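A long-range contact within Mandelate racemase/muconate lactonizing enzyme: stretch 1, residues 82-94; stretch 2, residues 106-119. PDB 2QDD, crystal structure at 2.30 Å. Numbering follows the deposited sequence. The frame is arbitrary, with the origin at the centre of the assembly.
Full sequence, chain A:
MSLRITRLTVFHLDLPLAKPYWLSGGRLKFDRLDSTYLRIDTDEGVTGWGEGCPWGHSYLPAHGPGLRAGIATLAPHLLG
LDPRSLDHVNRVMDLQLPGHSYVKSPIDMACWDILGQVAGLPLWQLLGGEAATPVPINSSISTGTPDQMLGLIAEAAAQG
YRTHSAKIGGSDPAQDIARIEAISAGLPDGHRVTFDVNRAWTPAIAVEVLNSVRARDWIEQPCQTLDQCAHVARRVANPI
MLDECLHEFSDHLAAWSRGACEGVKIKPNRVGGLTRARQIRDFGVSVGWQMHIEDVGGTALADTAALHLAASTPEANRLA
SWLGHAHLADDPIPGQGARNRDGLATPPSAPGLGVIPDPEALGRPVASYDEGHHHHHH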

ATOM      1  N   ASP A  82       8.659  45.422  -6.256  1.00 34.71           N
ATOM      2  CA  ASP A  82       7.978  45.797  -5.016  1.00 34.40           C
ATOM      3  C   ASP A  82       8.260  44.750  -3.921  1.00 37.05           C
ATOM      4  O   ASP A  82       7.788  43.608  -4.014  1.00 36.38           O
ATOM      5  CB  ASP A  82       6.473  45.898  -5.278  1.00 26.77           C
ATOM      6  CG  ASP A  82       5.735  46.708  -4.227  1.00 35.18           C
ATOM      7  OD1 ASP A  82       6.201  46.793  -3.066  1.00 32.41           O
ATOM      8  OD2 ASP A  82       4.665  47.261  -4.568  1.00 32.58           O
ATOM      9  N   PRO A  83       9.014  45.142  -2.870  1.00 36.54           N
ATOM     10  CA  PRO A  83       9.389  44.199  -1.811  1.00 37.02           C
ATOM     11  C   PRO A  83       8.252  43.886  -0.827  1.00 38.91           C
ATOM     12  O   PRO A  83       8.440  43.086   0.094  1.00 44.31           O
ATOM     13  CB  PRO A  83      10.528  44.920  -1.091  1.00 33.65           C
ATOM     14  CG  PRO A  83      10.225  46.366  -1.278  1.00 31.54           C
ATOM     15  CD  PRO A  83       9.544  46.496  -2.613  1.00 36.23           C
ATOM     16  N   ARG A  84       7.095  44.516  -1.023  1.00 36.36           N
ATOM     17  CA  ARG A  84       5.902  44.247  -0.222  1.00 34.46           C
ATOM     18  C   ARG A  84       5.145  43.021  -0.728  1.00 36.48           C
ATOM     19  O   ARG A  84       4.492  42.323   0.055  1.00 35.43           O
ATOM     20  CB  ARG A  84       4.972  45.463  -0.213  1.00 30.12           C
ATOM     21  CG  ARG A  84       5.556  46.695   0.481  1.00 31.56           C
ATOM     22  CD  ARG A  84       4.711  47.939   0.241  1.00 32.67           C
ATOM     23  NE  ARG A  84       4.599  48.262  -1.181  1.00 38.71           N
ATOM     24  CZ  ARG A  84       3.833  49.227  -1.685  1.00 43.17           C
ATOM     25  NH1 ARG A  84       3.101  49.999  -0.887  1.00 41.57           N
ATOM     26  NH2 ARG A  84       3.801  49.419  -2.999  1.00 36.18           N
ATOM     27  N   SER A  85       5.226  42.779  -2.038  1.00 31.68           N
ATOM     28  CA  SER A  85       4.625  41.606  -2.666  1.00 34.56           C
ATOM     29  C   SER A  85       5.525  40.386  -2.496  1.00 33.69           C
ATOM     30  O   SER A  85       6.296  40.046  -3.394  1.00 34.44           O
ATOM     31  CB  SER A  85       4.376  41.873  -4.153  1.00 35.72           C
ATOM     32  OG  SER A  85       3.291  42.768  -4.340  1.00 36.90           O
ATOM     33  N   LEU A  86       5.421  39.738  -1.337  1.00 33.76           N
ATOM     34  CA  LEU A  86       6.446  38.810  -0.850  1.00 35.09           C
ATOM     35  C   LEU A  86       6.464  37.467  -1.573  1.00 34.49           C
ATOM     36  O   LEU A  86       7.535  36.962  -1.915  1.00 33.88           O
ATOM     37  CB  LEU A  86       6.290  38.575   0.648  1.00 32.94           C
ATOM     38  CG  LEU A  86       7.152  39.462   1.535  1.00 41.52           C
ATOM     39  CD1 LEU A  86       6.563  39.491   2.915  1.00 44.05           C
ATOM     40  CD2 LEU A  86       8.566  38.917   1.576  1.00 51.69           C
ATOM     41  N   ASP A  87       5.279  36.899  -1.803  1.00 32.45           N
ATOM     42  CA  ASP A  87       5.145  35.674  -2.581  1.00 30.66           C
ATOM     43  C   ASP A  87       5.660  35.865  -4.001  1.00 32.27           C
ATOM     44  O   ASP A  87       6.290  34.966  -4.555  1.00 36.91           O
ATOM     45  CB  ASP A  87       3.694  35.188  -2.601  1.00 31.63           C
ATOM     46  CG  ASP A  87       3.206  34.719  -1.237  1.00 45.41           C
ATOM     47  OD1 ASP A  87       3.904  33.921  -0.572  1.00 54.37           O
ATOM     48  OD2 ASP A  87       2.106  35.144  -0.828  1.00 57.24           O
ATOM     49  N   HIS A  88       5.402  37.040  -4.575  1.00 31.69           N
ATOM     50  CA  HIS A  88       5.907  37.389  -5.904  1.00 30.69           C
ATOM     51  C   HIS A  88       7.433  37.477  -5.976  1.00 28.56           C
ATOM     52  O   HIS A  88       8.033  36.994  -6.931  1.00 29.62           O
ATOM     53  CB  HIS A  88       5.287  38.696  -6.392  1.00 30.53           C
ATOM     54  CG  HIS A  88       5.917  39.228  -7.640  1.00 35.57           C
ATOM     55  ND1 HIS A  88       5.707  38.658  -8.876  1.00 37.80           N
ATOM     56  CD2 HIS A  88       6.754  40.272  -7.842  1.00 33.73           C
ATOM     57  CE1 HIS A  88       6.384  39.332  -9.789  1.00 44.03           C
ATOM     58  NE2 HIS A  88       7.028  40.316  -9.187  1.00 43.40           N
ATOM     59  N   VAL A  89       8.045  38.095  -4.966  1.00 29.98           N
ATOM     60  CA  VAL A  89       9.501  38.173  -4.851  1.00 28.21           C
ATOM     61  C   VAL A  89      10.119  36.770  -4.802  1.00 30.39           C
ATOM     62  O   VAL A  89      11.113  36.505  -5.485  1.00 32.28           O
ATOM     63  CB  VAL A  89       9.928  39.044  -3.625  1.00 28.99           C
ATOM     64  CG1 VAL A  89      11.412  38.866  -3.280  1.00 30.78           C
ATOM     65  CG2 VAL A  89       9.629  40.509  -3.894  1.00 33.95           C
ATOM     66  N   ASN A  90       9.501  35.877  -4.023  1.00 31.54           N
ATOM     67  CA  ASN A  90       9.906  34.469  -3.957  1.00 27.58           C
ATOM     68  C   ASN A  90       9.813  33.713  -5.276  1.00 26.22           C
ATOM     69  O   ASN A  90      10.734  32.973  -5.633  1.00 29.86           O
ATOM     70  CB  ASN A  90       9.134  33.735  -2.864  1.00 32.81           C
ATOM     71  CG  ASN A  90       9.680  34.026  -1.481  1.00 38.24           C
ATOM     72  OD1 ASN A  90      10.565  33.325  -0.993  1.00 34.51           O
ATOM     73  ND2 ASN A  90       9.165  35.074  -0.850  1.00 46.97           N
ATOM     74  N   ARG A  91       8.709  33.923  -5.992  1.00 26.12           N
ATOM     75  CA  ARG A  91       8.509  33.393  -7.344  1.00 29.32           C
ATOM     76  C   ARG A  91       9.585  33.806  -8.345  1.00 30.02           C
ATOM     77  O   ARG A  91      10.107  32.961  -9.069  1.00 33.23           O
ATOM     78  CB  ARG A  91       7.126  33.775  -7.878  1.00 24.75           C
ATOM     79  CG  ARG A  91       6.002  32.940  -7.295  1.00 30.67           C
ATOM     80  CD  ARG A  91       4.705  33.122  -8.064  1.00 31.53           C
ATOM     81  NE  ARG A  91       4.039  34.398  -7.784  1.00 37.42           N
ATOM     82  CZ  ARG A  91       3.252  34.645  -6.734  1.00 44.16           C
ATOM     83  NH1 ARG A  91       3.018  33.710  -5.813  1.00 34.25           N
ATOM     84  NH2 ARG A  91       2.698  35.846  -6.603  1.00 33.86           N
ATOM     85  N   VAL A  92       9.904  35.098  -8.377  1.00 31.31           N
ATOM     86  CA  VAL A  92      10.988  35.631  -9.208  1.00 26.79           C
ATOM     87  C   VAL A  92      12.340  34.980  -8.894  1.00 31.03           C
ATOM     88  O   VAL A  92      13.011  34.491  -9.806  1.00 32.29           O
ATOM     89  CB  VAL A  92      11.065  37.184  -9.122  1.00 28.73           C
ATOM     90  CG1 VAL A  92      12.331  37.713  -9.795  1.00 23.37           C
ATOM     91  CG2 VAL A  92       9.816  37.812  -9.760  1.00 22.20           C
ATOM     92  N   MET A  93      12.716  34.952  -7.610  1.00 28.51           N
ATOM     93  CA  MET A  93      13.924  34.253  -7.157  1.00 29.64           C
ATOM     94  C   MET A  93      13.982  32.780  -7.589  1.00 31.63           C
ATOM     95  O   MET A  93      15.029  32.308  -8.033  1.00 31.08           O
ATOM     96  CB  MET A  93      14.079  34.340  -5.634  1.00 29.64           C
ATOM     97  CG  MET A  93      14.350  35.735  -5.080  1.00 27.62           C
ATOM     98  SD  MET A  93      15.011  35.679  -3.400  1.00 29.29           S
ATOM     99  CE  MET A  93      13.565  35.215  -2.445  1.00 28.30           C
ATOM    100  N   ASP A  94      12.858  32.072  -7.464  1.00 32.94           N
ATOM    101  CA  ASP A  94      12.771  30.655  -7.853  1.00 35.80           C
ATOM    102  C   ASP A  94      12.824  30.456  -9.369  1.00 29.60           C
ATOM    103  O   ASP A  94      13.324  29.443  -9.847  1.00 31.95           O
ATOM    104  CB  ASP A  94      11.496  30.010  -7.295  1.00 37.25           C
ATOM    105  CG  ASP A  94      11.551  29.791  -5.783  1.00 43.72           C
ATOM    106  OD1 ASP A  94      12.654  29.756  -5.198  1.00 42.87           O
ATOM    107  OD2 ASP A  94      10.472  29.641  -5.176  1.00 43.77           O
ATOM    108  N   PRO A 106      18.381  35.342   3.120  1.00 26.98           N
ATOM    109  CA  PRO A 106      18.523  36.762   3.501  1.00 27.13           C
ATOM    110  C   PRO A 106      17.767  37.785   2.643  1.00 28.78           C
ATOM    111  O   PRO A 106      17.400  38.839   3.161  1.00 30.65           O
ATOM    112  CB  PRO A 106      20.033  37.006   3.402  1.00 30.99           C
ATOM    113  CG  PRO A 106      20.524  36.004   2.445  1.00 28.22           C
ATOM    114  CD  PRO A 106      19.678  34.791   2.668  1.00 24.94           C
ATOM    115  N   ILE A 107      17.542  37.485   1.358  1.00 27.92           N
ATOM    116  CA  ILE A 107      16.736  38.348   0.490  1.00 27.19           C
ATOM    117  C   ILE A 107      15.284  38.432   0.955  1.00 30.75           C
ATOM    118  O   ILE A 107      14.709  39.521   1.035  1.00 33.95           O
ATOM    119  CB  ILE A 107      16.785  37.912  -0.993  1.00 25.99           C
ATOM    120  CG1 ILE A 107      18.231  37.874  -1.495  1.00 29.84           C
ATOM    121  CG2 ILE A 107      15.941  38.859  -1.863  1.00 26.49           C
ATOM    122  CD1 ILE A 107      18.452  37.029  -2.725  1.00 26.81           C
ATOM    123  N   ASP A 108      14.707  37.275   1.269  1.00 30.47           N
ATOM    124  CA  ASP A 108      13.349  37.192   1.797  1.00 28.68           C
ATOM    125  C   ASP A 108      13.197  37.876   3.163  1.00 26.94           C
ATOM    126  O   ASP A 108      12.213  38.577   3.404  1.00 29.00           O
ATOM    127  CB  ASP A 108      12.911  35.730   1.875  1.00 26.05           C
ATOM    128  CG  ASP A 108      11.491  35.581   2.348  1.00 30.80           C
ATOM    129  OD1 ASP A 108      10.562  35.804   1.541  1.00 38.11           O
ATOM    130  OD2 ASP A 108      11.305  35.251   3.534  1.00 37.71           O
ATOM    131  N   MET A 109      14.186  37.661   4.032  1.00 26.00           N
ATOM    132  CA  MET A 109      14.244  38.215   5.391  1.00 27.91           C
ATOM    133  C   MET A 109      14.227  39.748   5.379  1.00 29.77           C
ATOM    134  O   MET A 109      13.544  40.377   6.192  1.00 30.66           O
ATOM    135  CB  MET A 109      15.526  37.707   6.071  1.00 25.08           C
ATOM    136  CG  MET A 109      15.670  37.985   7.553  1.00 29.28           C
ATOM    137  SD  MET A 109      17.182  37.224   8.185  1.00 23.10           S
ATOM    138  CE  MET A 109      17.673  38.467   9.333  1.00 43.68           C
ATOM    139  N   ALA A 110      14.973  40.328   4.441  1.00 29.17           N
ATOM    140  CA  ALA A 110      15.072  41.775   4.287  1.00 30.56           C
ATOM    141  C   ALA A 110      13.814  42.402   3.696  1.00 27.28           C
ATOM    142  O   ALA A 110      13.482  43.545   4.016  1.00 29.05           O
ATOM    143  CB  ALA A 110      16.283  42.129   3.457  1.00 29.77           C
ATOM    144  N   CYS A 111      13.116  41.656   2.842  1.00 29.10           N
ATOM    145  CA  CYS A 111      11.815  42.084   2.326  1.00 23.29           C
ATOM    146  C   CYS A 111      10.707  42.049   3.377  1.00 28.84           C
ATOM    147  O   CYS A 111       9.808  42.896   3.356  1.00 27.67           O
ATOM    148  CB  CYS A 111      11.413  41.244   1.121  1.00 28.67           C
ATOM    149  SG  CYS A 111      12.374  41.551  -0.374  1.00 41.01           S
ATOM    150  N   TRP A 112      10.765  41.061   4.276  1.00 27.77           N
ATOM    151  CA  TRP A 112       9.863  40.985   5.433  1.00 31.41           C
ATOM    152  C   TRP A 112      10.062  42.182   6.369  1.00 31.57           C
ATOM    153  O   TRP A 112       9.086  42.782   6.824  1.00 28.73           O
ATOM    154  CB  TRP A 112      10.058  39.667   6.209  1.00 31.00           C
ATOM    155  CG  TRP A 112       9.189  38.526   5.718  1.00 36.26           C
ATOM    156  CD1 TRP A 112       9.540  37.564   4.820  1.00 30.36           C
ATOM    157  CD2 TRP A 112       7.836  38.236   6.104  1.00 34.08           C
ATOM    158  NE1 TRP A 112       8.496  36.700   4.610  1.00 38.32           N
ATOM    159  CE2 TRP A 112       7.437  37.081   5.389  1.00 35.34           C
ATOM    160  CE3 TRP A 112       6.919  38.840   6.979  1.00 36.73           C
ATOM    161  CZ2 TRP A 112       6.158  36.519   5.514  1.00 34.83           C
ATOM    162  CZ3 TRP A 112       5.644  38.278   7.109  1.00 34.90           C
ATOM    163  CH2 TRP A 112       5.278  37.129   6.379  1.00 35.37           C
ATOM    164  N   ASP A 113      11.329  42.505   6.642  1.00 34.67           N
ATOM    165  CA  ASP A 113      11.743  43.713   7.369  1.00 33.96           C
ATOM    166  C   ASP A 113      11.134  45.004   6.809  1.00 33.49           C
ATOM    167  O   ASP A 113      10.587  45.801   7.569  1.00 35.18           O
ATOM    168  CB  ASP A 113      13.273  43.810   7.377  1.00 34.74           C
ATOM    169  CG  ASP A 113      13.814  44.740   8.464  1.00 40.64           C
ATOM    170  OD1 ASP A 113      13.044  45.222   9.329  1.00 43.75           O
ATOM    171  OD2 ASP A 113      15.039  44.981   8.453  1.00 34.18           O
ATOM    172  N   ILE A 114      11.214  45.181   5.488  1.00 34.55           N
ATOM    173  CA  ILE A 114      10.614  46.325   4.787  1.00 30.22           C
ATOM    174  C   ILE A 114       9.090  46.354   4.946  1.00 38.45           C
ATOM    175  O   ILE A 114       8.519  47.395   5.301  1.00 43.16           O
ATOM    176  CB  ILE A 114      11.018  46.360   3.282  1.00 28.92           C
ATOM    177  CG1 ILE A 114      12.505  46.701   3.131  1.00 32.15           C
ATOM    178  CG2 ILE A 114      10.172  47.365   2.488  1.00 27.02           C
ATOM    179  CD1 ILE A 114      13.108  46.263   1.803  1.00 25.67           C
ATOM    180  N   LEU A 115       8.447  45.211   4.703  1.00 37.45           N
ATOM    181  CA  LEU A 115       6.996  45.070   4.864  1.00 32.76           C
ATOM    182  C   LEU A 115       6.507  45.392   6.282  1.00 34.66           C
ATOM    183  O   LEU A 115       5.478  46.047   6.453  1.00 36.53           O
ATOM    184  CB  LEU A 115       6.526  43.671   4.453  1.00 31.48           C
ATOM    185  CG  LEU A 115       5.010  43.465   4.594  1.00 34.01           C
ATOM    186  CD1 LEU A 115       4.236  44.188   3.498  1.00 28.66           C
ATOM    187  CD2 LEU A 115       4.619  42.010   4.685  1.00 30.31           C
ATOM    188  N   GLY A 116       7.255  44.939   7.284  1.00 29.74           N
ATOM    189  CA  GLY A 116       6.957  45.258   8.672  1.00 38.36           C
ATOM    190  C   GLY A 116       7.032  46.739   9.013  1.00 41.67           C
ATOM    191  O   GLY A 116       6.186  47.246   9.749  1.00 44.80           O
ATOM    192  N   GLN A 117       8.039  47.423   8.471  1.00 40.66           N
ATOM    193  CA  GLN A 117       8.206  48.869   8.652  1.00 37.88           C
ATOM    194  C   GLN A 117       7.122  49.677   7.949  1.00 38.94           C
ATOM    195  O   GLN A 117       6.606  50.642   8.511  1.00 42.58           O
ATOM    196  CB  GLN A 117       9.582  49.311   8.163  1.00 36.80           C
ATOM    197  CG  GLN A 117      10.726  48.860   9.051  1.00 32.15           C
ATOM    198  CD  GLN A 117      12.080  49.112   8.421  1.00 45.09           C
ATOM    199  OE1 GLN A 117      12.448  50.254   8.149  1.00 46.18           O
ATOM    200  NE2 GLN A 117      12.830  48.042   8.185  1.00 45.98           N
ATOM    201  N   VAL A 118       6.782  49.264   6.729  1.00 40.58           N
ATOM    202  CA  VAL A 118       5.717  49.873   5.925  1.00 41.66           C
ATOM    203  C   VAL A 118       4.332  49.728   6.582  1.00 45.04           C
ATOM    204  O   VAL A 118       3.521  50.662   6.556  1.00 49.96           O
ATOM    205  CB  VAL A 118       5.742  49.303   4.470  1.00 41.40           C
ATOM    206  CG1 VAL A 118       4.392  49.414   3.770  1.00 43.29           C
ATOM    207  CG2 VAL A 118       6.834  49.985   3.649  1.00 42.71           C
ATOM    208  N   ALA A 119       4.087  48.570   7.192  1.00 43.09           N
ATOM    209  CA  ALA A 119       2.831  48.290   7.890  1.00 38.83           C
ATOM    210  C   ALA A 119       2.826  48.785   9.337  1.00 37.70           C
ATOM    211  O   ALA A 119       1.765  48.908   9.949  1.00 38.66           O
ATOM    212  CB  ALA A 119       2.531  46.796   7.852  1.00 35.31           C
TER

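Helix 106-119 runs nearly antiparallel to helix 86-94, at 161°, with axes 10.6 Å apart at their closest, and it also packs against the turn preceding that helix. The touching residues come mostly in adjacent pairs along one side of the helix. Ile-107 comes first, its CG2 3.7 Å from SD of Met-93, a flexible thioether suited to an apolar neighbour. Asp-108 supplies the one hydrogen bond across the contact: ND2 of Asn-90 donates to its OD1 at 2.9 Å. The same ND2 donates to O of Leu-86 at 2.7 Å, so the amide is anchored in its own helix while reaching across, and the buried carboxylate is further satisfied elsewhere in the structure.

Cys-111 is small enough for close backbone approach; CA of Cys-111 lies 5.2 Å from CA of Pro-83. Its CB meets CD2 of Leu-86 at 3.7 Å. That leucine is the central knob, set among Asp-108, Cys-111, Trp-112 and Leu-115. Trp-112 offers it a ring face, with CD1 of Leu-86 3.6 Å from the centroid of the five-membered ring. Ile-114 follows, its CG2 3.9 Å from CG of Pro-83, and CD2 of Leu-115 reaches CD1 of Leu-86 at 3.6 Å. Finally, CG1 of Val-118 meets CD of Arg-84 at 3.8 Å, using the aliphatic part of an arginine whose guanidinium is salt-bridged to Asp-82.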